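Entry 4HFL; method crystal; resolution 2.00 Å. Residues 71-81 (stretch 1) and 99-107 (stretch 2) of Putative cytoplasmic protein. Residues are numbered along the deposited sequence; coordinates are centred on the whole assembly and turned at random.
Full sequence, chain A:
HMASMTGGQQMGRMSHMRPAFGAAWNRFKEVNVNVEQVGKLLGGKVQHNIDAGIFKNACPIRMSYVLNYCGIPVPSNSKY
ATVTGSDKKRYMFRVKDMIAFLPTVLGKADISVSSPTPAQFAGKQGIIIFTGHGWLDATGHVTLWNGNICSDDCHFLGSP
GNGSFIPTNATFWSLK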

# COMPACT_ATOMS: atom_id res chain seq x y z
N GLY A 71 -2.36 11.11 8.55
CA GLY A 71 -2.73 11.11 9.96
C GLY A 71 -2.97 9.74 10.56
O GLY A 71 -3.67 9.64 11.57
N ILE A 72 -2.42 8.70 9.93
CA ILE A 72 -2.34 7.38 10.52
C ILE A 72 -0.86 7.04 10.67
O ILE A 72 -0.22 6.54 9.74
CB ILE A 72 -3.06 6.30 9.66
CG1 ILE A 72 -4.58 6.54 9.63
CG2 ILE A 72 -2.76 4.88 10.16
CD1 ILE A 72 -5.35 5.64 8.67
N PRO A 73 -0.30 7.33 11.85
CA PRO A 73 1.15 7.15 12.02
C PRO A 73 1.50 5.67 12.09
O PRO A 73 0.89 4.94 12.87
CB PRO A 73 1.44 7.87 13.36
CG PRO A 73 0.14 7.83 14.11
CD PRO A 73 -0.96 7.84 13.07
N VAL A 74 2.45 5.22 11.27
CA VAL A 74 2.89 3.82 11.32
C VAL A 74 3.51 3.55 12.70
O VAL A 74 4.43 4.27 13.11
CB VAL A 74 3.90 3.49 10.18
CG1 VAL A 74 4.53 2.11 10.37
CG2 VAL A 74 3.21 3.59 8.81
N PRO A 75 2.98 2.54 13.42
CA PRO A 75 3.30 2.33 14.84
C PRO A 75 4.67 1.68 15.06
O PRO A 75 5.28 1.21 14.10
CB PRO A 75 2.20 1.36 15.29
CG PRO A 75 1.92 0.55 14.06
CD PRO A 75 2.09 1.49 12.89
N SER A 76 5.15 1.69 16.30
CA SER A 76 6.33 0.92 16.68
C SER A 76 5.86 -0.36 17.36
O SER A 76 5.55 -0.36 18.56
CB SER A 76 7.24 1.72 17.61
OG SER A 76 8.49 1.08 17.79
N ASN A 77 5.79 -1.44 16.59
CA ASN A 77 5.11 -2.65 17.03
C ASN A 77 5.87 -3.86 16.53
O ASN A 77 6.48 -3.81 15.45
CB ASN A 77 3.69 -2.65 16.47
CG ASN A 77 2.81 -3.69 17.11
OD1 ASN A 77 2.78 -4.85 16.67
ND2 ASN A 77 2.06 -3.29 18.13
N SER A 78 5.84 -4.95 17.29
CA SER A 78 6.55 -6.16 16.92
C SER A 78 5.92 -6.87 15.72
O SER A 78 6.56 -7.72 15.09
CB SER A 78 6.65 -7.13 18.11
OG SER A 78 5.38 -7.40 18.68
N LYS A 79 4.68 -6.51 15.39
CA LYS A 79 3.99 -7.14 14.27
C LYS A 79 4.44 -6.60 12.91
O LYS A 79 4.24 -7.25 11.88
CB LYS A 79 2.47 -6.98 14.41
CG LYS A 79 1.87 -7.71 15.60
CD LYS A 79 0.39 -7.41 15.75
CE LYS A 79 0.10 -6.83 17.13
NZ LYS A 79 -1.35 -6.79 17.45
N TYR A 80 5.06 -5.42 12.92
CA TYR A 80 5.37 -4.72 11.67
C TYR A 80 6.83 -4.30 11.60
O TYR A 80 7.32 -3.59 12.49
CB TYR A 80 4.44 -3.51 11.51
CG TYR A 80 3.00 -3.82 11.85
CD1 TYR A 80 2.24 -4.65 11.03
CD2 TYR A 80 2.40 -3.31 12.99
CE1 TYR A 80 0.92 -4.95 11.34
CE2 TYR A 80 1.09 -3.61 13.31
CZ TYR A 80 0.36 -4.43 12.48
OH TYR A 80 -0.95 -4.72 12.78
N ALA A 81 7.53 -4.73 10.55
CA ALA A 81 8.93 -4.35 10.36
C ALA A 81 9.01 -2.92 9.86
O ALA A 81 8.44 -2.59 8.81
CB ALA A 81 9.62 -5.29 9.38
N ILE A 99 -0.38 -5.07 4.57
CA ILE A 99 -1.63 -5.78 4.35
C ILE A 99 -2.29 -6.15 5.69
O ILE A 99 -3.49 -5.95 5.86
CB ILE A 99 -1.41 -7.04 3.45
CG1 ILE A 99 -1.16 -6.60 2.00
CG2 ILE A 99 -2.60 -7.96 3.52
CD1 ILE A 99 -0.86 -7.76 1.02
N ALA A 100 -1.50 -6.66 6.64
CA ALA A 100 -2.02 -6.96 7.98
C ALA A 100 -2.40 -5.69 8.76
O ALA A 100 -3.38 -5.67 9.50
CB ALA A 100 -1.02 -7.78 8.76
N PHE A 101 -1.63 -4.63 8.56
CA PHE A 101 -1.82 -3.40 9.30
C PHE A 101 -3.13 -2.70 8.96
O PHE A 101 -3.81 -2.19 9.85
CB PHE A 101 -0.66 -2.45 9.02
CG PHE A 101 -0.77 -1.12 9.72
CD1 PHE A 101 -0.97 -1.06 11.10
CD2 PHE A 101 -0.67 0.06 9.01
CE1 PHE A 101 -1.06 0.17 11.75
CE2 PHE A 101 -0.76 1.30 9.65
CZ PHE A 101 -0.95 1.35 11.02
N LEU A 102 -3.47 -2.66 7.67
CA LEU A 102 -4.62 -1.88 7.24
C LEU A 102 -5.96 -2.13 7.98
O LEU A 102 -6.61 -1.17 8.41
CB LEU A 102 -4.78 -1.97 5.71
CG LEU A 102 -3.71 -1.12 5.02
CD1 LEU A 102 -3.58 -1.46 3.55
CD2 LEU A 102 -4.05 0.36 5.21
N PRO A 103 -6.38 -3.40 8.14
CA PRO A 103 -7.67 -3.55 8.85
C PRO A 103 -7.62 -3.11 10.33
O PRO A 103 -8.65 -2.74 10.89
CB PRO A 103 -7.96 -5.05 8.73
CG PRO A 103 -6.64 -5.69 8.47
CD PRO A 103 -5.88 -4.69 7.64
N THR A 104 -6.44 -3.14 10.94
CA THR A 104 -6.35 -2.77 12.36
C THR A 104 -6.59 -1.29 12.57
O THR A 104 -6.87 -0.87 13.70
CB THR A 104 -4.98 -3.13 12.96
OG1 THR A 104 -3.99 -2.21 12.48
CG2 THR A 104 -4.59 -4.56 12.57
N VAL A 105 -6.48 -0.50 11.51
CA VAL A 105 -6.71 0.95 11.61
C VAL A 105 -7.95 1.44 10.84
O VAL A 105 -8.57 2.43 11.23
CB VAL A 105 -5.44 1.78 11.26
CG1 VAL A 105 -4.39 1.60 12.35
CG2 VAL A 105 -4.86 1.36 9.90
N LEU A 106 -8.32 0.73 9.78
CA LEU A 106 -9.49 1.12 8.99
C LEU A 106 -10.76 0.34 9.33
O LEU A 106 -11.86 0.74 8.93
CB LEU A 106 -9.19 0.94 7.50
CG LEU A 106 -7.95 1.65 7.00
CD1 LEU A 106 -7.72 1.37 5.51
CD2 LEU A 106 -8.10 3.17 7.25
N GLY A 107 -10.61 -0.76 10.07
CA GLY A 107 -11.74 -1.65 10.33
C GLY A 107 -11.83 -2.70 9.24
O GLY A 107 -10.99 -2.76 8.33

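An irregular segment, residues 71-81, packs against the end of a helix, residues 99-106, in a small, largely apolar contact that centres on the ring of Phe 101 and has no hydrogen bond across it. The two stretches bury 357 Å² between them, both sides summed, and Phe 101 has the largest share, 107 Å², followed by Tyr 80 and Ile 72. The backbones stay well apart: CA of Tyr 80 lies 7.7 Å from CA of Phe 101, and CA of Ile 72 lies 7.9 Å from CA of Val 105, so side chains fill the gap.

Phe 101 points its CA-to-CB bond toward the loop and, with chi1 at 179° (t), extends its ring among Tyr 80, Pro 75 and Ile 72. Its pairing with Tyr 80 is edge-to-face: the edge of Phe 101 is directed at the face of Tyr 80, with centroids 5.3 Å apart and planes at 68°. Such a geometry sets the slightly positive rim hydrogens of one ring against the pi cloud of the other. Tyr 80 also lies close to the helix backbone, its CE1 being 3.8 Å from both CA and CB of Phe 101. CE1 of Tyr 80 is also 4.3 Å from CB of Ala 100, where the small side chain adds a modest apolar contact.

At the tip of the Phe 101 ring, CZ is 3.6 Å from CD of Pro 75 and 4.1 Å from CG2 of Ile 72, so two loop residues converge on one ring atom. Ile 72 then carries the apolar surface further along the helix. CG2 of Ile 72 is 4.1 Å from CG2 of Val 105, and its CD1, reached through an extended chi2 of 173° (t), is 4.0 Å from CD2 of Leu 106. The CA-to-CB bond of Leu 106 points sideways, but the end of its side chain comes nearer to the loop.

The phenol oxygen does not bond to the helix: OH of Tyr 80 is 4.2 Å from O of Ala 100, and its 3.6 Å approach to CG2 of Thr 104 is to a methyl group. The hydroxyl of Thr 104 is used within the helix instead, where OG1, with chi1 at 74° (p), donates to O of Phe 101 at 2.6 Å. O of Phe 101 also accepts a weak bond from N of Thr 104 at 3.0 Å. The helix is kinked at Pro 103, whose ring nitrogen has no hydrogen to give to the preceding turn.

On the loop side, a type I turn from Asn 77 ends at the buried Tyr 80. Its closing bond, from N of Tyr 80 to O of Asn 77, is weak at 3.3 Å, whereas N of Lys 79 gives a shorter one to OD1 of Asn 77 at 2.8 Å. Asn 77, Ser 78 and Lys 79 are poorly ordered and make no contact with the helix, unlike Tyr 80 immediately after them.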